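Local coordinates for protein translation initiation factor eIF-2B (Pyrococcus horikoshii, PDB 1VB5) that probably catalyses the exchange of GDP for GTP on translation initiation factor 2, as a regulatory subunit of archaeal initiation factor 2B, at residues A21-L24 with A25-A29; R78-L81 with K82-L86; L86-L89 with R90-E94; I126-A129 with K130-K134. All coordinates share one frame; numbering follows the deposited sequence.

Interaction 1: residues A21-L24 with A25-A29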
loop_
_atom_site.group_PDB
_atom_site.type_symbol
_atom_site.label_atom_id
_atom_site.label_comp_id
_atom_site.label_asym_id
_atom_site.label_seq_id
_atom_site.Cartn_x
_atom_site.Cartn_y
_atom_site.Cartn_z
ATOM N N ALA B 21 5.364 -19.528 -0.585
ATOM C CA ALA B 21 6.196 -20.464 0.162
ATOM C C ALA B 21 5.863 -21.929 -0.122
ATOM O O ALA B 21 6.657 -22.644 -0.731
ATOM C CB ALA B 21 6.072 -20.180 1.657
ATOM N N SER B 22 4.691 -22.366 0.322
ATOM C CA SER B 22 4.250 -23.743 0.127
ATOM C C SER B 22 4.663 -24.337 -1.221
ATOM O O SER B 22 5.354 -25.353 -1.269
ATOM C CB SER B 22 2.731 -23.825 0.283
ATOM O OG SER B 22 2.267 -25.132 0.001
ATOM N N TRP B 23 4.245 -23.703 -2.315
ATOM C CA TRP B 23 4.575 -24.196 -3.648
ATOM C C TRP B 23 6.082 -24.366 -3.843
ATOM O O TRP B 23 6.535 -25.402 -4.338
ATOM C CB TRP B 23 4.037 -23.250 -4.721
ATOM C CG TRP B 23 4.250 -23.754 -6.124
ATOM C CD1 TRP B 23 3.465 -24.640 -6.805
ATOM C CD2 TRP B 23 5.334 -23.421 -7.003
ATOM N NE1 TRP B 23 3.991 -24.878 -8.053
ATOM C CE2 TRP B 23 5.137 -24.144 -8.201
ATOM C CE3 TRP B 23 6.453 -22.582 -6.894
ATOM C CZ2 TRP B 23 6.018 -24.053 -9.286
ATOM C CZ3 TRP B 23 7.330 -22.493 -7.975
ATOM C CH2 TRP B 23 7.105 -23.225 -9.155
ATOM N N LEU B 24 6.852 -23.346 -3.468
ATOM C CA LEU B 24 8.304 -23.404 -3.609
ATOM C C LEU B 24 8.872 -24.579 -2.839
ATOM O O LEU B 24 9.783 -25.261 -3.312
ATOM C CB LEU B 24 8.959 -22.117 -3.099
ATOM C CG LEU B 24 8.923 -20.887 -4.003
ATOM C CD1 LEU B 24 9.724 -19.777 -3.342
ATOM C CD2 LEU B 24 9.510 -21.215 -5.369
ATOM N N ALA B 25 8.338 -24.804 -1.642
ATOM C CA ALA B 25 8.787 -25.903 -0.803
ATOM C C ALA B 25 8.624 -27.220 -1.558
ATOM O O ALA B 25 9.511 -28.073 -1.529
ATOM C CB ALA B 25 7.985 -25.932 0.494
ATOM N N LYS B 26 7.493 -27.374 -2.242
ATOM C CA LYS B 26 7.229 -28.585 -3.008
ATOM C C LYS B 26 8.246 -28.759 -4.129
ATOM O O LYS B 26 8.773 -29.851 -4.329
ATOM C CB LYS B 26 5.818 -28.554 -3.595
ATOM C CG LYS B 26 4.725 -28.610 -2.551
ATOM C CD LYS B 26 3.350 -28.700 -3.187
ATOM C CE LYS B 26 2.263 -28.687 -2.123
ATOM N NZ LYS B 26 0.902 -28.769 -2.721
ATOM N N LYS B 27 8.520 -27.682 -4.857
ATOM C CA LYS B 27 9.484 -27.732 -5.950
ATOM C C LYS B 27 10.871 -28.056 -5.400
ATOM O O LYS B 27 11.652 -28.762 -6.039
ATOM C CB LYS B 27 9.523 -26.392 -6.692
ATOM C CG LYS B 27 8.184 -25.957 -7.276
ATOM C CD LYS B 27 7.687 -26.915 -8.350
ATOM C CE LYS B 27 8.600 -26.915 -9.569
ATOM N NZ LYS B 27 8.057 -27.768 -10.666
ATOM N N GLY B 28 11.170 -27.532 -4.215
ATOM C CA GLY B 28 12.458 -27.793 -3.597
ATOM C C GLY B 28 12.605 -29.278 -3.315
ATOM O O GLY B 28 13.665 -29.865 -3.543
ATOM N N ALA B 29 11.530 -29.885 -2.819
ATOM C CA ALA B 29 11.527 -31.311 -2.517
ATOM C C ALA B 29 11.675 -32.087 -3.823
ATOM O O ALA B 29 12.371 -33.103 -3.876
ATOM C CB ALA B 29 10.232 -31.700 -1.815
#

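Interaction 2: residues R78-L81 with K82-L86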
loop_
_atom_site.group_PDB
_atom_site.type_symbol
_atom_site.label_atom_id
_atom_site.label_comp_id
_atom_site.label_asym_id
_atom_site.label_seq_id
_atom_site.Cartn_x
_atom_site.Cartn_y
_atom_site.Cartn_z
ATOM N N ARG B 78 20.536 -43.499 -1.809
ATOM C CA ARG B 78 19.479 -43.063 -2.707
ATOM C C ARG B 78 18.115 -43.182 -2.047
ATOM O O ARG B 78 17.348 -42.220 -1.998
ATOM C CB ARG B 78 19.498 -43.919 -3.976
ATOM C CG ARG B 78 18.535 -43.471 -5.064
ATOM C CD ARG B 78 18.540 -44.446 -6.236
ATOM N NE ARG B 78 19.896 -44.845 -6.619
ATOM C CZ ARG B 78 20.846 -44.003 -7.019
ATOM N NH1 ARG B 78 20.599 -42.702 -7.096
ATOM N NH2 ARG B 78 22.049 -44.462 -7.339
ATOM N N ASP B 79 17.820 -44.376 -1.546
ATOM C CA ASP B 79 16.544 -44.648 -0.901
ATOM C C ASP B 79 16.264 -43.752 0.310
ATOM O O ASP B 79 15.107 -43.475 0.623
ATOM C CB ASP B 79 16.480 -46.121 -0.488
ATOM C CG ASP B 79 17.650 -46.532 0.385
ATOM O OD1 ASP B 79 18.806 -46.417 -0.075
ATOM O OD2 ASP B 79 17.413 -46.970 1.533
ATOM N N ILE B 80 17.312 -43.305 0.998
ATOM C CA ILE B 80 17.114 -42.436 2.156
ATOM C C ILE B 80 16.755 -41.032 1.664
ATOM O O ILE B 80 15.779 -40.432 2.118
ATOM C CB ILE B 80 18.382 -42.352 3.038
ATOM C CG1 ILE B 80 18.723 -43.734 3.611
ATOM C CG2 ILE B 80 18.161 -41.354 4.174
ATOM C CD1 ILE B 80 17.687 -44.293 4.582
ATOM N N LEU B 81 17.549 -40.519 0.729
ATOM C CA LEU B 81 17.314 -39.198 0.164
ATOM C C LEU B 81 15.873 -39.089 -0.317
ATOM O O LEU B 81 15.156 -38.154 0.043
ATOM C CB LEU B 81 18.269 -38.948 -1.005
ATOM C CG LEU B 81 18.069 -37.664 -1.818
ATOM C CD1 LEU B 81 17.973 -36.458 -0.895
ATOM C CD2 LEU B 81 19.224 -37.506 -2.791
ATOM N N LYS B 82 15.455 -40.055 -1.130
ATOM C CA LYS B 82 14.103 -40.080 -1.665
ATOM C C LYS B 82 13.063 -40.129 -0.558
ATOM O O LYS B 82 12.109 -39.347 -0.547
ATOM C CB LYS B 82 13.913 -41.294 -2.581
ATOM C CG LYS B 82 12.461 -41.518 -3.001
ATOM C CD LYS B 82 12.301 -42.720 -3.922
ATOM C CE LYS B 82 10.845 -42.890 -4.349
ATOM N NZ LYS B 82 10.654 -44.018 -5.308
ATOM N N SER B 83 13.249 -41.059 0.372
ATOM C CA SER B 83 12.312 -41.230 1.473
ATOM C C SER B 83 12.131 -39.961 2.310
ATOM O O SER B 83 11.016 -39.627 2.699
ATOM C CB SER B 83 12.767 -42.381 2.371
ATOM O OG SER B 83 11.791 -42.653 3.360
ATOM N N ARG B 84 13.223 -39.262 2.592
ATOM C CA ARG B 84 13.137 -38.046 3.388
ATOM C C ARG B 84 12.414 -36.930 2.635
ATOM O O ARG B 84 11.608 -36.208 3.220
ATOM C CB ARG B 84 14.535 -37.591 3.813
ATOM C CG ARG B 84 15.200 -38.541 4.810
ATOM C CD ARG B 84 14.532 -38.485 6.177
ATOM N NE ARG B 84 14.813 -37.218 6.850
ATOM C CZ ARG B 84 14.355 -36.879 8.052
ATOM N NH1 ARG B 84 13.579 -37.713 8.737
ATOM N NH2 ARG B 84 14.682 -35.703 8.577
ATOM N N ALA B 85 12.690 -36.792 1.342
ATOM C CA ALA B 85 12.036 -35.755 0.555
ATOM C C ALA B 85 10.527 -35.988 0.521
ATOM O O ALA B 85 9.743 -35.056 0.682
ATOM C CB ALA B 85 12.600 -35.728 -0.857
ATOM N N LEU B 86 10.121 -37.239 0.324
ATOM C CA LEU B 86 8.702 -37.570 0.279
ATOM C C LEU B 86 8.038 -37.369 1.634
ATOM O O LEU B 86 6.849 -37.042 1.709
ATOM C CB LEU B 86 8.501 -39.021 -0.173
ATOM C CG LEU B 86 8.923 -39.378 -1.602
ATOM C CD1 LEU B 86 8.738 -40.882 -1.820
ATOM C CD2 LEU B 86 8.091 -38.586 -2.607
#

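Interaction 3: residues L86-L89 with R90-E94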
loop_
_atom_site.group_PDB
_atom_site.type_symbol
_atom_site.label_atom_id
_atom_site.label_comp_id
_atom_site.label_asym_id
_atom_site.label_seq_id
_atom_site.Cartn_x
_atom_site.Cartn_y
_atom_site.Cartn_z
ATOM N N LEU B 86 10.121 -37.239 0.324
ATOM C CA LEU B 86 8.702 -37.570 0.279
ATOM C C LEU B 86 8.038 -37.369 1.634
ATOM O O LEU B 86 6.849 -37.042 1.709
ATOM C CB LEU B 86 8.501 -39.021 -0.173
ATOM C CG LEU B 86 8.923 -39.378 -1.602
ATOM C CD1 LEU B 86 8.738 -40.882 -1.820
ATOM C CD2 LEU B 86 8.091 -38.586 -2.607
ATOM N N GLU B 87 8.800 -37.571 2.707
ATOM C CA GLU B 87 8.249 -37.399 4.043
ATOM C C GLU B 87 8.020 -35.916 4.322
ATOM O O GLU B 87 7.044 -35.548 4.971
ATOM C CB GLU B 87 9.181 -37.980 5.105
ATOM C CG GLU B 87 8.478 -38.216 6.432
ATOM C CD GLU B 87 9.444 -38.411 7.584
ATOM O OE1 GLU B 87 10.435 -39.158 7.416
ATOM O OE2 GLU B 87 9.205 -37.824 8.664
ATOM N N PHE B 88 8.927 -35.070 3.840
ATOM C CA PHE B 88 8.785 -33.629 4.031
ATOM C C PHE B 88 7.473 -33.218 3.364
ATOM O O PHE B 88 6.655 -32.509 3.952
ATOM C CB PHE B 88 9.947 -32.871 3.385
ATOM C CG PHE B 88 10.006 -31.413 3.768
ATOM C CD1 PHE B 88 10.647 -31.012 4.934
ATOM C CD2 PHE B 88 9.382 -30.445 2.983
ATOM C CE1 PHE B 88 10.664 -29.666 5.319
ATOM C CE2 PHE B 88 9.392 -29.099 3.358
ATOM C CZ PHE B 88 10.033 -28.711 4.527
ATOM N N LEU B 89 7.269 -33.689 2.137
ATOM C CA LEU B 89 6.051 -33.382 1.398
ATOM C C LEU B 89 4.814 -33.866 2.151
ATOM O O LEU B 89 3.807 -33.157 2.231
ATOM C CB LEU B 89 6.102 -34.015 0.002
ATOM C CG LEU B 89 7.115 -33.390 -0.964
ATOM C CD1 LEU B 89 7.129 -34.155 -2.287
ATOM C CD2 LEU B 89 6.756 -31.934 -1.204
ATOM N N ARG B 90 4.888 -35.069 2.712
ATOM C CA ARG B 90 3.762 -35.614 3.456
ATOM C C ARG B 90 3.482 -34.754 4.686
ATOM O O ARG B 90 2.326 -34.520 5.038
ATOM C CB ARG B 90 4.047 -37.051 3.895
ATOM C CG ARG B 90 2.847 -37.765 4.495
ATOM C CD ARG B 90 3.263 -39.084 5.139
ATOM N NE ARG B 90 4.175 -38.866 6.259
ATOM C CZ ARG B 90 3.852 -38.208 7.369
ATOM N NH1 ARG B 90 2.630 -37.703 7.518
ATOM N NH2 ARG B 90 4.754 -38.039 8.328
ATOM N N ARG B 91 4.543 -34.290 5.343
ATOM C CA ARG B 91 4.377 -33.454 6.527
ATOM C C ARG B 91 3.779 -32.089 6.183
ATOM O O ARG B 91 2.938 -31.584 6.922
ATOM C CB ARG B 91 5.711 -33.269 7.255
ATOM C CG ARG B 91 6.237 -34.535 7.921
ATOM C CD ARG B 91 7.424 -34.229 8.824
ATOM N NE ARG B 91 7.981 -35.436 9.432
ATOM C CZ ARG B 91 8.909 -35.433 10.387
ATOM N NH1 ARG B 91 9.385 -34.284 10.849
ATOM N NH2 ARG B 91 9.365 -36.578 10.879
ATOM N N MET B 92 4.201 -31.497 5.067
ATOM C CA MET B 92 3.663 -30.197 4.664
ATOM C C MET B 92 2.157 -30.299 4.477
ATOM O O MET B 92 1.400 -29.493 5.019
ATOM C CB MET B 92 4.279 -29.711 3.348
ATOM C CG MET B 92 5.763 -29.434 3.386
ATOM S SD MET B 92 6.326 -28.516 1.921
ATOM C CE MET B 92 5.471 -29.330 0.617
ATOM N N GLU B 93 1.731 -31.295 3.705
ATOM C CA GLU B 93 0.314 -31.508 3.430
ATOM C C GLU B 93 -0.482 -31.716 4.718
ATOM O O GLU B 93 -1.555 -31.140 4.896
ATOM C CB GLU B 93 0.137 -32.715 2.500
ATOM C CG GLU B 93 -1.266 -32.864 1.913
ATOM C CD GLU B 93 -2.248 -33.572 2.846
ATOM O OE1 GLU B 93 -3.472 -33.514 2.577
ATOM O OE2 GLU B 93 -1.799 -34.196 3.836
ATOM N N GLU B 94 0.050 -32.537 5.616
ATOM C CA GLU B 94 -0.620 -32.813 6.878
ATOM C C GLU B 94 -0.675 -31.545 7.722
ATOM O O GLU B 94 -1.692 -31.245 8.355
ATOM C CB GLU B 94 0.127 -33.911 7.638
ATOM C CG GLU B 94 -0.544 -34.344 8.928
ATOM C CD GLU B 94 0.217 -35.454 9.637
ATOM O OE1 GLU B 94 0.472 -36.505 9.005
ATOM O OE2 GLU B 94 0.559 -35.276 10.827
#

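Interaction 4: residues I126-A129 with K130-K134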
loop_
_atom_site.group_PDB
_atom_site.type_symbol
_atom_site.label_atom_id
_atom_site.label_comp_id
_atom_site.label_asym_id
_atom_site.label_seq_id
_atom_site.Cartn_x
_atom_site.Cartn_y
_atom_site.Cartn_z
ATOM N N ILE B 126 -9.724 -20.343 4.933
ATOM C CA ILE B 126 -10.969 -19.732 4.494
ATOM C C ILE B 126 -11.941 -20.756 3.897
ATOM O O ILE B 126 -13.134 -20.742 4.203
ATOM C CB ILE B 126 -10.665 -18.589 3.491
ATOM C CG1 ILE B 126 -10.107 -17.384 4.261
ATOM C CG2 ILE B 126 -11.906 -18.201 2.722
ATOM C CD1 ILE B 126 -9.557 -16.260 3.375
ATOM N N ARG B 127 -11.428 -21.649 3.062
ATOM C CA ARG B 127 -12.254 -22.671 2.435
ATOM C C ARG B 127 -12.837 -23.651 3.450
ATOM O O ARG B 127 -13.998 -24.053 3.337
ATOM C CB ARG B 127 -11.443 -23.434 1.389
ATOM C CG ARG B 127 -11.270 -22.681 0.081
ATOM C CD ARG B 127 -10.373 -23.431 -0.887
ATOM N NE ARG B 127 -10.491 -22.875 -2.229
ATOM C CZ ARG B 127 -9.615 -23.077 -3.206
ATOM N NH1 ARG B 127 -8.541 -23.826 -2.996
ATOM N NH2 ARG B 127 -9.813 -22.519 -4.395
ATOM N N THR B 128 -12.029 -24.038 4.434
ATOM C CA THR B 128 -12.488 -24.968 5.457
ATOM C C THR B 128 -13.595 -24.325 6.288
ATOM O O THR B 128 -14.555 -24.990 6.681
ATOM C CB THR B 128 -11.333 -25.396 6.397
ATOM O OG1 THR B 128 -10.337 -26.101 5.644
ATOM C CG2 THR B 128 -11.857 -26.305 7.514
ATOM N N ALA B 129 -13.466 -23.027 6.551
ATOM C CA ALA B 129 -14.474 -22.320 7.337
ATOM C C ALA B 129 -15.794 -22.282 6.574
ATOM O O ALA B 129 -16.865 -22.462 7.157
ATOM C CB ALA B 129 -14.003 -20.893 7.653
ATOM N N LYS B 130 -15.715 -22.039 5.269
ATOM C CA LYS B 130 -16.914 -21.993 4.437
ATOM C C LYS B 130 -17.553 -23.377 4.358
ATOM O O LYS B 130 -18.773 -23.509 4.376
ATOM C CB LYS B 130 -16.573 -21.522 3.022
ATOM C CG LYS B 130 -17.781 -21.506 2.094
ATOM C CD LYS B 130 -17.391 -21.857 0.663
ATOM C CE LYS B 130 -16.721 -23.234 0.589
ATOM N NZ LYS B 130 -16.464 -23.681 -0.810
ATOM N N GLU B 131 -16.719 -24.404 4.264
ATOM C CA GLU B 131 -17.211 -25.772 4.182
ATOM C C GLU B 131 -17.933 -26.175 5.463
ATOM O O GLU B 131 -18.731 -27.111 5.459
ATOM C CB GLU B 131 -16.054 -26.739 3.900
ATOM C CG GLU B 131 -15.371 -26.504 2.551
ATOM C CD GLU B 131 -14.156 -27.400 2.329
ATOM O OE1 GLU B 131 -14.315 -28.642 2.336
ATOM O OE2 GLU B 131 -13.042 -26.864 2.144
ATOM N N ARG B 132 -17.662 -25.463 6.555
ATOM C CA ARG B 132 -18.305 -25.761 7.827
ATOM C C ARG B 132 -19.493 -24.844 8.063
ATOM O O ARG B 132 -19.966 -24.694 9.190
ATOM C CB ARG B 132 -17.308 -25.646 8.979
ATOM C CG ARG B 132 -16.226 -26.712 8.935
ATOM C CD ARG B 132 -15.229 -26.543 10.059
ATOM N NE ARG B 132 -14.146 -27.514 9.959
ATOM C CZ ARG B 132 -13.067 -27.512 10.738
ATOM N NH1 ARG B 132 -12.922 -26.585 11.683
ATOM N NH2 ARG B 132 -12.132 -28.437 10.570
ATOM N N LYS B 133 -19.961 -24.225 6.984
ATOM C CA LYS B 133 -21.126 -23.350 7.015
ATOM C C LYS B 133 -21.009 -22.018 7.749
ATOM O O LYS B 133 -22.018 -21.443 8.158
ATOM C CB LYS B 133 -22.336 -24.119 7.558
ATOM C CG LYS B 133 -22.737 -25.333 6.725
ATOM C CD LYS B 133 -23.005 -24.956 5.275
ATOM C CE LYS B 133 -23.661 -26.106 4.506
ATOM N NZ LYS B 133 -22.864 -27.357 4.532
ATOM N N LYS B 134 -19.794 -21.517 7.924
ATOM C CA LYS B 134 -19.639 -20.224 8.577
ATOM C C LYS B 134 -19.855 -19.144 7.521
ATOM O O LYS B 134 -19.375 -19.267 6.400
ATOM C CB LYS B 134 -18.249 -20.100 9.210
ATOM C CG LYS B 134 -18.139 -20.880 10.510
ATOM C CD LYS B 134 -16.768 -20.809 11.133
ATOM C CE LYS B 134 -16.773 -21.521 12.490
ATOM N NZ LYS B 134 -15.414 -21.609 13.095
#

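Interaction 1: residues A21-L24 with A25-A29
The indole of Trp23 has the bent side chain of Lys27 over one face, with CG of the lysine 3.4 Å from the centroid of the six-membered ring of Trp23 and only 8° off its normal. This is a CH-pi contact, and the next methylene joins it: Lys27 CD sits 3.4 Å from Trp23 CZ2, near the rim of the ring. Two bends in the lysine chain (chi2 -64°, chi3 -65°) fold its methylenes over the indole rather than sending them straight out. The pair is spaced i to i+4 in the first turns of helix 21-38, where Lys27 N also donates to Trp23 O at 3.1 Å and Gly28 N to Leu24 O at 2.8 Å. Lysine suits the place because its apolar methylenes cover the ring while NZ reaches a salt bridge with Glu12 on helix 4-14. Were Trp23 an alanine, the methylenes of Lys27 would probably lose the flat surface they lie on, and the chain would be freer to turn. On another side of the helix, the small Ala25 lets helix 78-106 come close, and Met92 of that helix, which touches Ala25, also touches Lys26.

Interaction 2: residues R78-L81 with K82-L86
Lys82 N points almost straight at Arg78 O, 3.0 Å away with an N-H...O angle of 177°, and three further i to i+4 bonds carry on the alpha-helical pattern through the first turns of helix 78-106. The next of them is less regular: Ser83 N reaches Asp79 O at 3.1 Å but stands 42° out of the carbonyl plane, so it does not use a lone pair. Arg84 N to Ile80 O and Ala85 N to Leu81 O complete the set.

Among the side chains, Ile80 and Arg84 run side by side and point the same way. The branch of Ile80 that touches is CG2, 4.1 Å from Arg84 CG, a loose apolar contact between a methyl and the aliphatic base of the arginine. Successive bends in Arg84, at chi2 and chi3, turn its guanidinium toward Phe71, where it makes a cation-pi contact with the ring and a hydrogen bond from NH2 to the backbone oxygen. Arginine therefore fits here twice over, apolar near the backbone and charged at its end.

Leu81 and Ala85 lie on the buried side. Leu81 packs its branched end against Ala36 of helix 21-38 and Leu44 and Ile48 of helix 41-58, whereas the short side chain of Ala85 lets helix 21-38 approach at Leu33. Arg78 turns to the end of that helix, its NH1 bonding to the backbone oxygens of Ala36 and of Leu39 just beyond it. Within the turn itself, the CB of Ala85 lies 3.6 Å from Leu81 O.

Interaction 3: residues L86-L89 with R90-E94
Two i to i+4 pairs, a salt bridge and a Met-aromatic contact, occupy different sides of the long helix 78-106. In the salt bridge Glu87 OE2 takes bonds from two nitrogens of one arginine, lying 2.5 Å from Arg91 NH2 and 2.8 Å from Arg91 NE. Both hydrogen bonds are weak, with N-H...O angles of 118° and 115°, and the carboxylate and guanidinium planes are turned 54° apart, so the attraction is probably more one of charge than of well-directed bonds. The extended Glu87 chain, with CG anti to the backbone N, carries the carboxylate forward along the helix to Arg91. Arg90 instead bends to Glu94, which holds its NH1 in a second, also weakly bonded, salt bridge. With a leucine at Glu87, the guanidinium of Arg91 would probably be left without its carboxylate mate and freer to swing.

The buried pair is Phe88 and Met92, whose sulfur approaches the ring obliquely. Methionine suits this place because its flexible thioether can reach two neighbours of its own helix and still face helix 21-38. Phe88 also meets the ring of Phe71, on helix 63-71. Met92 SD comes within 3.4 Å of Phe88 CE2, while Met92 CE presses against Leu89 CD2, also at 3.4 Å, tighter than usual for two carbons.

Interaction 4: residues I126-A129 with K130-K134
Ala129 and Thr128 bury the most surface against the residues that follow them at the end of helix 120-131, and each uses its carbonyl there. Ala129 O accepts from two backbone donors that reach it from opposite faces of its plane: Lys134 N at 3.2 Å, with an N-H...O angle of 159°, and Arg132 N, also at 3.2 Å but far above the plane. The bond from Lys134, with that of Lys133 N to Lys130 O at 3.0 Å, defines a Schellman motif. Lys133 is its C-prime residue, and its positive phi of 69° turns the chain out of the helix. The bond from Arg132 N to Thr128 O, by contrast, is weak.

Thr128 meets Arg132 side by side, both pointing the same way. Its methyl CG2 lies over one face of the guanidinium, 3.6 Å from Arg132 CZ and toward the rim of the group. This follows from the threonine torsion (chi1 -63°), which sets CG2 anti to the backbone N and leaves OG1 beside that nitrogen, bonded to Glu124 O one turn earlier. A beta-branched threonine thus offers a methyl to the arginine and a hydroxyl to its own helix. Arg132 NH2 goes on to Ser101 OG.

Helix 120-131 is the crossover of a beta-alpha-beta unit between the parallel strands 111-115 and 136-141. Ala129, small enough for close approach, packs on Phe136 of the second strand and on Ala104 of helix 78-106, while Lys134 NZ bonds to the backbone oxygens of Ala104 near the end of that helix and of Ile107 just past it.

Overall arrangement
From the N terminus the four contacts follow in series; each spans a helical turn or a helix end, and none encloses or crosses another. Interaction 1 starts helix 21-38. Interactions 2 and 3 follow on helix 78-106, joined at Leu86, and both lie against that earlier helix: Ala29 O is 4.0 Å from Ala85 CB, and Lys26 CG is 3.3 Å from Met92 CE. The first three contacts therefore belong to one helical bundle. Interaction 4 stands apart, its centre about 24 Å from that of interaction 3, at the end of a helix beside the parallel sheet. Helix 78-106 joins the two regions, since its later residues meet 126-134.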